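PDB 6SKY: Serine/threonine-protein kinase Tel1 from Chaetomium thermophilum, which is a serine/threonine kinase of the ATM family that probably signals DNA damage by phosphorylating serine or threonine before glutamine, as in histone H2A. Local coordinates for residues I2668-L2674 against V2720-F2724; V2713-F2717 against W2940-A2944; G2759-N2765 against H2777-V2782. All blocks are in the same frame, centred on the assembly; numbering follows the deposited sequence.

All three contacts lie on one side of the chain's centre, in the kinase region near its nucleotide. Contact 1 and contact 2 have interleaved segments along the chain, with centres about 14 Å apart; contact 3 follows contact 1 and is nested inside the long loop that contact 2 closes. Contacts 1 and 3 have centres about 16 Å apart, both touch AGS, and share the three-stranded sheet of 2667-2669, 2766-2769 and 2775-2777; G2763 and H2671 are joined by a backbone hydrogen bond. Contact 2, with its centre about 19 Å from that of contact 3, brings in the chain's C-terminus, whose W2940 packs on R2761 and H2762. The tail thus adjoins the catalytic loop.

Contact 1: residues I2668-L2674 against V2720-F2724; sequences IPLHEYL and VMRYF. With AGS (phosphothiophosphoric acid-adenylate ester), chain C.
Y2673 and F2724 form a T-shaped (edge-to-face) pair in the C-lobe of the PI3K-related kinase domain, where the helix after the hinge packs against V2720-F2724. F2724 is the bump: its ring stands at 88° to that of Y2673, centroids 5.2 Å apart, with CD1 over the centre of the tyrosine face. Its CB adds an off-centre CH-pi contact. The Y2673 ring reaches across because its CG lies opposite the backbone N (chi1 171°), so that OH ends beside the backbone of Y2723 and F2724. One helical turn apart, L2670 and L2674 form a hollow for M2721, whose chain bends at chi2 (67°); SD settles 4.1 Å from both L2670 CD1 and L2674 CD2. The same sulfur makes an oblique Met-aromatic contact, 5.4 Å from the centroid of the Y2673 ring. The remaining bumps are methyls: V2720 CG2 slides past L2674 CD2 at 4.0 Å, and I2668 CG2 meets F2724 CE1 at 4.1 Å. L2768 of strand 2766-2769 touches I2668, L2670, M2721 and F2724. An alanine at Y2673 would remove the ring, and F2724 and the M2721 sulfur would probably face a gap in place of their aromatic partner. At the helix start, P2669 holds the N-cap position and turns toward the nucleotide, CG lying 3.5 Å from AGS O2'.

Contact 2: residues V2713-F2717 against W2940-A2944; sequences VTERF and WAAYA
Y2943, the next-to-last residue of the chain, meets F2717 in an offset edge-to-face pair that docks the FATC tail onto the kinase C-lobe, at the end of helix 2703-2714. The edge of Y2943 is directed at the face of F2717, the planes lying 73° apart and the centroids 5.5 Å; the nearest atoms are F2717 CE2 and Y2943 CD1 at 3.7 Å. Each ring owes its place to its first torsion. In Y2943, CG sits between the backbone N and the carbonyl carbon (chi1 53°), which turns the ring across to F2717 while CB stays over the helix end. In F2717, CG is roughly opposite the backbone N (chi1 -150°), and the ring extends toward the tail from the last position of a type I turn, T2714 to F2717. V2713 comes in at a slant to Y2943, its CG1 3.8 Å from Y2943 CB. T2714 presents its methyl: CG2 lies 4.0 Å from Y2943 CA, while OG1 makes weak hydrogen bonds back to the carbonyls of Y2710 and R2711. No hydrogen bond joins the two segments directly; R2802 links them instead, its guanidinium donating to Y2943 O through NH2 and to F2717 O through NH1. H2678 stacks on the F2717 ring, and R2692 and I2695 of helix 2688-2697 touch Y2943. The terminal residue is held by a hydrogen bond between A2944 O and T2801 OG1, and its CA lies at the edge of the F2717 ring, 4.0 Å from CE2.

Contact 3: residues G2759-N2765 against H2777-V2782; sequences GDRHGHN and HIDLGV. With AGS (phosphothiophosphoric acid-adenylate ester), chain C.
R2761, N2765 and D2779 tie the catalytic loop of this PI3K-like kinase, with its D-R-H sequence, to the start of the activation loop, whose D-L-G occupies the DFG position. Backbone bonds fasten both ends: G2759 N donates to V2782 O at 2.8 Å, and I2778 N to N2765 O at 3.0 Å and nearly straight (174°). Among the side-chain bonds, the R2761 guanidinium holds I2778 O in its own plane through NH1 (2.9 Å) and H2777 ND1 through NH2, the latter tilted from both planes. The chain of R2761 is bent at chi2 (-65°) and again at chi3, which folds the guanidinium back to the carbonyl of I2778 and the H2777 ring, with L2780 CD2 over one face. N2765 ND2 binds D2760 O and, from above the carboxylate plane, D2760 OD2, which fixes the turn of its amide, with OD1 on the side of D2779, the other magnesium-site residue.

The magnesium site uses N2765 and D2779, and D2779 OD1 also has a salt bridge to R2856. The carboxylates of D2760 and D2779 approach at 3.6 Å between OD2 and OD1. At the nucleotide, H2764 O accepts a hydrogen bond from AGS O2' at 2.8 Å, and I2778 CD1 lies 3.4 Å from AGS N7. The two loops flank the hairpin of strands 2766-2769 and 2775-2777, with helix 2854-2860 against D2760 and V2782 and helix 2616-2632 against D2779 and L2780.

Contact 1: residues I2668-L2674 against V2720-F2724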
loop_
_atom_site.group_PDB
_atom_site.type_symbol
_atom_site.label_atom_id
_atom_site.label_comp_id
_atom_site.label_asym_id
_atom_site.label_seq_id
_atom_site.Cartn_x
_atom_site.Cartn_y
_atom_site.Cartn_z
ATOM N N ILE A 2668 7.145 22.127 37.657
ATOM C CA ILE A 2668 8.466 22.506 38.143
ATOM C C ILE A 2668 9.386 22.553 36.930
ATOM O O ILE A 2668 9.292 21.680 36.067
ATOM C CB ILE A 2668 8.972 21.532 39.220
ATOM C CG1 ILE A 2668 10.350 21.944 39.715
ATOM C CG2 ILE A 2668 9.017 20.115 38.711
ATOM C CD1 ILE A 2668 10.914 21.020 40.731
ATOM N N PRO A 2669 10.253 23.546 36.787
ATOM C CA PRO A 2669 11.141 23.563 35.628
ATOM C C PRO A 2669 12.058 22.357 35.626
ATOM O O PRO A 2669 12.450 21.849 36.671
ATOM C CB PRO A 2669 11.917 24.862 35.803
ATOM C CG PRO A 2669 11.016 25.700 36.577
ATOM C CD PRO A 2669 10.321 24.808 37.528
ATOM N N LEU A 2670 12.379 21.884 34.429
ATOM C CA LEU A 2670 13.180 20.677 34.303
ATOM C C LEU A 2670 14.558 20.864 34.911
ATOM O O LEU A 2670 15.103 19.946 35.528
ATOM C CB LEU A 2670 13.282 20.288 32.834
ATOM C CG LEU A 2670 14.188 19.140 32.429
ATOM C CD1 LEU A 2670 13.539 17.825 32.735
ATOM C CD2 LEU A 2670 14.505 19.253 30.966
ATOM N N HIS A 2671 15.129 22.053 34.770
ATOM C CA HIS A 2671 16.453 22.303 35.316
ATOM C C HIS A 2671 16.432 22.392 36.835
ATOM O O HIS A 2671 17.372 21.934 37.494
ATOM C CB HIS A 2671 17.010 23.582 34.713
ATOM C CG HIS A 2671 18.497 23.600 34.601
ATOM N ND1 HIS A 2671 19.282 24.504 35.281
ATOM C CD2 HIS A 2671 19.344 22.826 33.887
ATOM C CE1 HIS A 2671 20.550 24.286 34.989
ATOM N NE2 HIS A 2671 20.615 23.272 34.146
ATOM N N GLU A 2672 15.364 22.952 37.404
ATOM C CA GLU A 2672 15.237 23.049 38.851
ATOM C C GLU A 2672 15.010 21.701 39.506
ATOM O O GLU A 2672 15.294 21.553 40.693
ATOM C CB GLU A 2672 14.094 23.979 39.229
ATOM C CG GLU A 2672 14.128 25.321 38.549
ATOM C CD GLU A 2672 15.093 26.293 39.184
ATOM O OE1 GLU A 2672 16.287 25.963 39.319
ATOM O OE2 GLU A 2672 14.656 27.401 39.552
ATOM N N TYR A 2673 14.479 20.724 38.782
ATOM C CA TYR A 2673 14.485 19.381 39.335
ATOM C C TYR A 2673 15.829 18.707 39.117
ATOM O O TYR A 2673 16.352 18.066 40.027
ATOM C CB TYR A 2673 13.376 18.517 38.736
ATOM C CG TYR A 2673 13.529 17.077 39.163
ATOM C CD1 TYR A 2673 13.093 16.658 40.400
ATOM C CD2 TYR A 2673 14.152 16.148 38.346
ATOM C CE1 TYR A 2673 13.260 15.367 40.802
ATOM C CE2 TYR A 2673 14.325 14.858 38.745
ATOM C CZ TYR A 2673 13.877 14.475 39.972
ATOM O OH TYR A 2673 14.039 13.183 40.377
ATOM N N LEU A 2674 16.405 18.842 37.926
ATOM C CA LEU A 2674 17.544 18.010 37.572
ATOM C C LEU A 2674 18.824 18.421 38.264
ATOM O O LEU A 2674 19.684 17.572 38.489
ATOM C CB LEU A 2674 17.778 18.023 36.068
ATOM C CG LEU A 2674 16.862 17.165 35.217
ATOM C CD1 LEU A 2674 17.362 17.200 33.811
ATOM C CD2 LEU A 2674 16.847 15.765 35.741
ATOM N N VAL A 2720 19.350 11.127 36.040
ATOM C CA VAL A 2720 18.573 10.881 37.248
ATOM C C VAL A 2720 17.090 11.115 37.012
ATOM O O VAL A 2720 16.321 11.226 37.966
ATOM C CB VAL A 2720 19.048 11.773 38.402
ATOM C CG1 VAL A 2720 20.467 11.478 38.749
ATOM C CG2 VAL A 2720 18.884 13.203 38.029
ATOM N N MET A 2721 16.665 11.206 35.759
ATOM C CA MET A 2721 15.286 11.602 35.509
ATOM C C MET A 2721 14.303 10.510 35.893
ATOM O O MET A 2721 13.154 10.803 36.233
ATOM C CB MET A 2721 15.119 11.987 34.050
ATOM C CG MET A 2721 13.761 12.511 33.685
ATOM S SD MET A 2721 13.388 14.085 34.429
ATOM C CE MET A 2721 11.627 14.115 34.173
ATOM N N ARG A 2722 14.741 9.255 35.885
ATOM C CA ARG A 2722 13.853 8.157 36.228
ATOM C C ARG A 2722 13.351 8.245 37.655
ATOM O O ARG A 2722 12.362 7.594 37.992
ATOM C CB ARG A 2722 14.559 6.831 36.021
ATOM C CG ARG A 2722 15.600 6.545 37.037
ATOM C CD ARG A 2722 16.439 5.393 36.601
ATOM N NE ARG A 2722 17.568 5.178 37.488
ATOM C CZ ARG A 2722 18.714 5.831 37.401
ATOM N NH1 ARG A 2722 19.690 5.570 38.248
ATOM N NH2 ARG A 2722 18.879 6.753 36.475
ATOM N N TYR A 2723 14.000 9.033 38.499
ATOM C CA TYR A 2723 13.537 9.196 39.861
ATOM C C TYR A 2723 12.414 10.200 39.989
ATOM O O TYR A 2723 11.677 10.136 40.970
ATOM C CB TYR A 2723 14.689 9.610 40.757
ATOM C CG TYR A 2723 15.683 8.511 40.956
ATOM C CD1 TYR A 2723 16.921 8.557 40.358
ATOM C CD2 TYR A 2723 15.374 7.415 41.728
ATOM C CE1 TYR A 2723 17.822 7.558 40.535
ATOM C CE2 TYR A 2723 16.270 6.410 41.908
ATOM C CZ TYR A 2723 17.491 6.484 41.311
ATOM O OH TYR A 2723 18.395 5.471 41.492
ATOM N N PHE A 2724 12.248 11.113 39.032
ATOM C CA PHE A 2724 11.149 12.062 39.130
ATOM C C PHE A 2724 9.836 11.340 39.350
ATOM O O PHE A 2724 8.975 11.805 40.097
ATOM C CB PHE A 2724 11.068 12.928 37.873
ATOM C CG PHE A 2724 9.917 13.892 37.874
ATOM C CD1 PHE A 2724 10.036 15.122 38.467
ATOM C CD2 PHE A 2724 8.718 13.562 37.286
ATOM C CE1 PHE A 2724 8.996 15.987 38.478
ATOM C CE2 PHE A 2724 7.675 14.426 37.301
ATOM C CZ PHE A 2724 7.814 15.639 37.893
HETATM P PG AGS C . 16.661 33.165 31.114
HETATM S S1G AGS C . 17.476 31.441 30.710
HETATM O O2G AGS C . 15.655 33.559 30.001
HETATM O O3G AGS C . 17.765 34.252 31.215
HETATM P PB AGS C . 14.521 32.374 32.548
HETATM O O1B AGS C . 14.429 31.332 31.510
HETATM O O2B AGS C . 14.430 31.872 33.987
HETATM O O3B AGS C . 15.901 33.116 32.464
HETATM P PA AGS C . 12.314 33.695 33.488
HETATM O O1A AGS C . 12.730 34.849 34.292
HETATM O O2A AGS C . 10.952 33.844 32.813
HETATM O O3A AGS C . 13.348 33.401 32.337
HETATM O "O5'" AGS C . 12.335 32.447 34.434
HETATM C "C5'" AGS C . 11.425 32.409 35.542
HETATM C "C4'" AGS C . 11.372 31.017 36.107
HETATM O "O4'" AGS C . 10.008 30.557 36.106
HETATM C "C3'" AGS C . 12.159 29.964 35.339
HETATM O "O3'" AGS C . 12.641 28.950 36.211
HETATM C "C2'" AGS C . 11.130 29.425 34.349
HETATM O "O2'" AGS C . 11.381 28.061 34.044
HETATM C "C1'" AGS C . 9.821 29.553 35.127
HETATM N N9 AGS C . 8.692 29.935 34.295
HETATM C C8 AGS C . 8.700 30.812 33.248
HETATM N N7 AGS C . 7.534 30.973 32.676
HETATM C C5 AGS C . 6.698 30.146 33.404
HETATM C C6 AGS C . 5.326 29.859 33.300
HETATM N N6 AGS C . 4.522 30.403 32.385
HETATM N N1 AGS C . 4.801 28.987 34.181
HETATM C C2 AGS C . 5.600 28.440 35.099
HETATM N N3 AGS C . 6.905 28.632 35.293
HETATM C C4 AGS C . 7.397 29.500 34.405
#

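Contact 2: residues V2713-F2717 against W2940-A2944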
loop_
_atom_site.group_PDB
_atom_site.type_symbol
_atom_site.label_atom_id
_atom_site.label_comp_id
_atom_site.label_asym_id
_atom_site.label_seq_id
_atom_site.Cartn_x
_atom_site.Cartn_y
_atom_site.Cartn_z
ATOM N N VAL A 2713 33.108 14.875 30.210
ATOM C CA VAL A 2713 32.164 15.423 31.177
ATOM C C VAL A 2713 30.962 14.507 31.357
ATOM O O VAL A 2713 30.476 14.330 32.475
ATOM C CB VAL A 2713 31.741 16.842 30.762
ATOM C CG1 VAL A 2713 30.268 17.057 30.997
ATOM C CG2 VAL A 2713 32.531 17.856 31.539
ATOM N N THR A 2714 30.457 13.905 30.283
ATOM C CA THR A 2714 29.317 13.018 30.456
ATOM C C THR A 2714 29.703 11.649 30.988
ATOM O O THR A 2714 28.815 10.881 31.355
ATOM C CB THR A 2714 28.539 12.843 29.156
ATOM O OG1 THR A 2714 29.318 12.104 28.218
ATOM C CG2 THR A 2714 28.185 14.174 28.577
ATOM N N GLU A 2715 30.987 11.311 31.037
ATOM C CA GLU A 2715 31.364 10.096 31.747
ATOM C C GLU A 2715 31.323 10.257 33.258
ATOM O O GLU A 2715 31.396 9.255 33.972
ATOM C CB GLU A 2715 32.752 9.640 31.315
ATOM C CG GLU A 2715 32.718 8.670 30.159
ATOM C CD GLU A 2715 34.036 8.574 29.425
ATOM O OE1 GLU A 2715 35.008 9.239 29.839
ATOM O OE2 GLU A 2715 34.100 7.832 28.423
ATOM N N ARG A 2716 31.206 11.482 33.756
ATOM C CA ARG A 2716 31.126 11.763 35.182
ATOM C C ARG A 2716 29.811 12.437 35.536
ATOM O O ARG A 2716 29.745 13.233 36.466
ATOM C CB ARG A 2716 32.290 12.639 35.626
ATOM C CG ARG A 2716 33.642 12.018 35.445
ATOM C CD ARG A 2716 34.657 12.789 36.238
ATOM N NE ARG A 2716 34.261 12.897 37.637
ATOM C CZ ARG A 2716 34.834 13.714 38.513
ATOM N NH1 ARG A 2716 34.411 13.750 39.766
ATOM N NH2 ARG A 2716 35.829 14.501 38.131
ATOM N N PHE A 2717 28.759 12.131 34.792
ATOM C CA PHE A 2717 27.463 12.763 34.984
ATOM C C PHE A 2717 26.429 11.747 34.535
ATOM O O PHE A 2717 26.358 11.431 33.347
ATOM C CB PHE A 2717 27.371 14.052 34.180
ATOM C CG PHE A 2717 26.481 15.091 34.779
ATOM C CD1 PHE A 2717 26.831 15.729 35.941
ATOM C CD2 PHE A 2717 25.317 15.458 34.157
ATOM C CE1 PHE A 2717 26.025 16.688 36.478
ATOM C CE2 PHE A 2717 24.516 16.420 34.695
ATOM C CZ PHE A 2717 24.871 17.034 35.854
ATOM N N TRP A 2940 22.526 25.634 26.826
ATOM C CA TRP A 2940 21.706 24.511 26.387
ATOM C C TRP A 2940 22.343 23.286 27.004
ATOM O O TRP A 2940 23.253 22.692 26.435
ATOM C CB TRP A 2940 21.719 24.437 24.868
ATOM C CG TRP A 2940 20.575 23.795 24.175
ATOM C CD1 TRP A 2940 19.577 24.428 23.523
ATOM C CD2 TRP A 2940 20.349 22.399 23.993
ATOM N NE1 TRP A 2940 18.726 23.523 22.965
ATOM C CE2 TRP A 2940 19.182 22.264 23.239
ATOM C CE3 TRP A 2940 21.015 21.248 24.406
ATOM C CZ2 TRP A 2940 18.665 21.031 22.893
ATOM C CZ3 TRP A 2940 20.499 20.031 24.060
ATOM C CH2 TRP A 2940 19.337 19.929 23.314
ATOM N N ALA A 2941 21.901 22.907 28.195
ATOM C CA ALA A 2941 22.667 21.928 28.951
ATOM C C ALA A 2941 22.574 20.548 28.325
ATOM O O ALA A 2941 21.678 19.771 28.655
ATOM C CB ALA A 2941 22.182 21.876 30.395
ATOM N N ALA A 2942 23.505 20.223 27.435
ATOM C CA ALA A 2942 23.418 18.963 26.717
ATOM C C ALA A 2942 23.981 17.811 27.525
ATOM O O ALA A 2942 23.556 16.667 27.341
ATOM C CB ALA A 2942 24.143 19.071 25.383
ATOM N N TYR A 2943 24.943 18.087 28.403
ATOM C CA TYR A 2943 25.446 17.060 29.305
ATOM C C TYR A 2943 24.331 16.512 30.175
ATOM O O TYR A 2943 24.310 15.319 30.492
ATOM C CB TYR A 2943 26.564 17.632 30.170
ATOM C CG TYR A 2943 26.169 18.891 30.881
ATOM C CD1 TYR A 2943 25.620 18.849 32.139
ATOM C CD2 TYR A 2943 26.326 20.123 30.284
ATOM C CE1 TYR A 2943 25.240 19.986 32.782
ATOM C CE2 TYR A 2943 25.949 21.271 30.923
ATOM C CZ TYR A 2943 25.408 21.193 32.174
ATOM O OH TYR A 2943 25.029 22.334 32.828
ATOM N N ALA A 2944 23.393 17.363 30.567
ATOM C CA ALA A 2944 22.284 16.962 31.411
ATOM C C ALA A 2944 21.386 16.015 30.656
ATOM O O ALA A 2944 20.407 16.431 30.042
ATOM C CB ALA A 2944 21.505 18.165 31.875
ATOM O OXT ALA A 2944 21.622 14.810 30.648
#

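Contact 3: residues G2759-N2765 against H2777-V2782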
loop_
_atom_site.group_PDB
_atom_site.type_symbol
_atom_site.label_atom_id
_atom_site.label_comp_id
_atom_site.label_asym_id
_atom_site.label_seq_id
_atom_site.Cartn_x
_atom_site.Cartn_y
_atom_site.Cartn_z
ATOM N N GLY A 2759 12.999 26.095 18.377
ATOM C CA GLY A 2759 14.300 26.092 19.006
ATOM C C GLY A 2759 14.263 26.734 20.371
ATOM O O GLY A 2759 13.183 27.053 20.864
ATOM N N ASP A 2760 15.429 26.923 20.987
ATOM C CA ASP A 2760 15.545 27.484 22.335
ATOM C C ASP A 2760 14.979 26.529 23.382
ATOM O O ASP A 2760 14.351 26.947 24.350
ATOM C CB ASP A 2760 14.874 28.855 22.417
ATOM C CG ASP A 2760 15.271 29.630 23.642
ATOM O OD1 ASP A 2760 16.467 29.635 23.990
ATOM O OD2 ASP A 2760 14.384 30.259 24.248
ATOM N N ARG A 2761 15.217 25.237 23.195
ATOM C CA ARG A 2761 14.634 24.197 24.038
ATOM C C ARG A 2761 15.591 23.799 25.155
ATOM O O ARG A 2761 15.967 22.649 25.287
ATOM C CB ARG A 2761 14.264 22.984 23.193
ATOM C CG ARG A 2761 13.175 23.205 22.175
ATOM C CD ARG A 2761 11.876 23.518 22.835
ATOM N NE ARG A 2761 11.620 24.945 22.870
ATOM C CZ ARG A 2761 10.876 25.545 23.783
ATOM N NH1 ARG A 2761 10.695 26.844 23.737
ATOM N NH2 ARG A 2761 10.327 24.845 24.748
ATOM N N HIS A 2762 15.984 24.766 25.973
ATOM C CA HIS A 2762 16.839 24.458 27.103
ATOM C C HIS A 2762 15.982 24.113 28.316
ATOM O O HIS A 2762 14.762 24.021 28.237
ATOM C CB HIS A 2762 17.802 25.606 27.386
ATOM C CG HIS A 2762 17.138 26.928 27.585
ATOM N ND1 HIS A 2762 16.795 27.411 28.827
ATOM C CD2 HIS A 2762 16.773 27.882 26.701
ATOM C CE1 HIS A 2762 16.233 28.597 28.698
ATOM N NE2 HIS A 2762 16.207 28.906 27.417
ATOM N N GLY A 2763 16.625 23.904 29.452
ATOM C CA GLY A 2763 15.920 23.362 30.592
ATOM C C GLY A 2763 14.999 24.309 31.312
ATOM O O GLY A 2763 14.244 23.864 32.173
ATOM N N HIS A 2764 15.043 25.595 31.005
ATOM C CA HIS A 2764 14.175 26.564 31.653
ATOM C C HIS A 2764 12.913 26.836 30.867
ATOM O O HIS A 2764 12.057 27.580 31.344
ATOM C CB HIS A 2764 14.921 27.869 31.882
ATOM C CG HIS A 2764 15.843 27.833 33.056
ATOM N ND1 HIS A 2764 17.106 28.379 33.026
ATOM C CD2 HIS A 2764 15.684 27.318 34.298
ATOM C CE1 HIS A 2764 17.686 28.199 34.197
ATOM N NE2 HIS A 2764 16.843 27.559 34.987
ATOM N N ASN A 2765 12.785 26.260 29.679
ATOM C CA ASN A 2765 11.601 26.383 28.853
ATOM C C ASN A 2765 10.738 25.142 28.886
ATOM O O ASN A 2765 9.725 25.093 28.195
ATOM C CB ASN A 2765 11.995 26.672 27.410
ATOM C CG ASN A 2765 12.411 28.092 27.197
ATOM O OD1 ASN A 2765 11.993 28.981 27.916
ATOM N ND2 ASN A 2765 13.236 28.317 26.199
ATOM N N HIS A 2777 5.853 22.939 27.248
ATOM C CA HIS A 2777 6.851 23.770 26.602
ATOM C C HIS A 2777 6.335 25.195 26.530
ATOM O O HIS A 2777 5.218 25.436 26.070
ATOM C CB HIS A 2777 7.186 23.234 25.216
ATOM C CG HIS A 2777 8.110 22.060 25.239
ATOM N ND1 HIS A 2777 9.376 22.100 24.705
ATOM C CD2 HIS A 2777 7.959 20.820 25.750
ATOM C CE1 HIS A 2777 9.962 20.934 24.881
ATOM N NE2 HIS A 2777 9.123 20.140 25.511
ATOM N N ILE A 2778 7.139 26.127 27.021
ATOM C CA ILE A 2778 6.800 27.534 27.060
ATOM C C ILE A 2778 7.845 28.276 26.242
ATOM O O ILE A 2778 8.817 27.691 25.780
ATOM C CB ILE A 2778 6.736 28.066 28.501
ATOM C CG1 ILE A 2778 8.085 27.923 29.176
ATOM C CG2 ILE A 2778 5.735 27.291 29.296
ATOM C CD1 ILE A 2778 8.082 28.320 30.579
ATOM N N ASP A 2779 7.623 29.573 26.043
ATOM C CA ASP A 2779 8.608 30.447 25.409
ATOM C C ASP A 2779 8.898 29.981 23.980
ATOM O O ASP A 2779 10.026 29.680 23.604
ATOM C CB ASP A 2779 9.874 30.491 26.274
ATOM C CG ASP A 2779 10.828 31.615 25.911
ATOM O OD1 ASP A 2779 11.156 31.796 24.721
ATOM O OD2 ASP A 2779 11.289 32.303 26.847
ATOM N N LEU A 2780 7.840 29.940 23.174
ATOM C CA LEU A 2780 7.865 29.295 21.868
ATOM C C LEU A 2780 8.152 30.269 20.734
ATOM O O LEU A 2780 7.682 30.066 19.616
ATOM C CB LEU A 2780 6.542 28.577 21.612
ATOM C CG LEU A 2780 6.127 27.447 22.545
ATOM C CD1 LEU A 2780 4.765 26.969 22.167
ATOM C CD2 LEU A 2780 7.098 26.313 22.471
ATOM N N GLY A 2781 8.928 31.312 20.985
ATOM C CA GLY A 2781 9.076 32.371 20.009
ATOM C C GLY A 2781 10.153 32.182 18.965
ATOM O O GLY A 2781 10.089 32.795 17.899
ATOM N N VAL A 2782 11.156 31.358 19.256
ATOM C CA VAL A 2782 12.237 31.077 18.309
ATOM C C VAL A 2782 11.804 29.848 17.519
ATOM O O VAL A 2782 12.026 28.717 17.925
ATOM C CB VAL A 2782 13.572 30.870 19.017
ATOM C CG1 VAL A 2782 14.637 30.507 18.035
ATOM C CG2 VAL A 2782 13.960 32.108 19.765
HETATM P PG AGS C . 16.661 33.165 31.114
HETATM S S1G AGS C . 17.476 31.441 30.710
HETATM O O2G AGS C . 15.655 33.559 30.001
HETATM O O3G AGS C . 17.765 34.252 31.215
HETATM P PB AGS C . 14.521 32.374 32.548
HETATM O O1B AGS C . 14.429 31.332 31.510
HETATM O O2B AGS C . 14.430 31.872 33.987
HETATM O O3B AGS C . 15.901 33.116 32.464
HETATM P PA AGS C . 12.314 33.695 33.488
HETATM O O1A AGS C . 12.730 34.849 34.292
HETATM O O2A AGS C . 10.952 33.844 32.813
HETATM O O3A AGS C . 13.348 33.401 32.337
HETATM O "O5'" AGS C . 12.335 32.447 34.434
HETATM C "C5'" AGS C . 11.425 32.409 35.542
HETATM C "C4'" AGS C . 11.372 31.017 36.107
HETATM O "O4'" AGS C . 10.008 30.557 36.106
HETATM C "C3'" AGS C . 12.159 29.964 35.339
HETATM O "O3'" AGS C . 12.641 28.950 36.211
HETATM C "C2'" AGS C . 11.130 29.425 34.349
HETATM O "O2'" AGS C . 11.381 28.061 34.044
HETATM C "C1'" AGS C . 9.821 29.553 35.127
HETATM N N9 AGS C . 8.692 29.935 34.295
HETATM C C8 AGS C . 8.700 30.812 33.248
HETATM N N7 AGS C . 7.534 30.973 32.676
HETATM C C5 AGS C . 6.698 30.146 33.404
HETATM C C6 AGS C . 5.326 29.859 33.300
HETATM N N6 AGS C . 4.522 30.403 32.385
HETATM N N1 AGS C . 4.801 28.987 34.181
HETATM C C2 AGS C . 5.600 28.440 35.099
HETATM N N3 AGS C . 6.905 28.632 35.293
HETATM C C4 AGS C . 7.397 29.500 34.405
#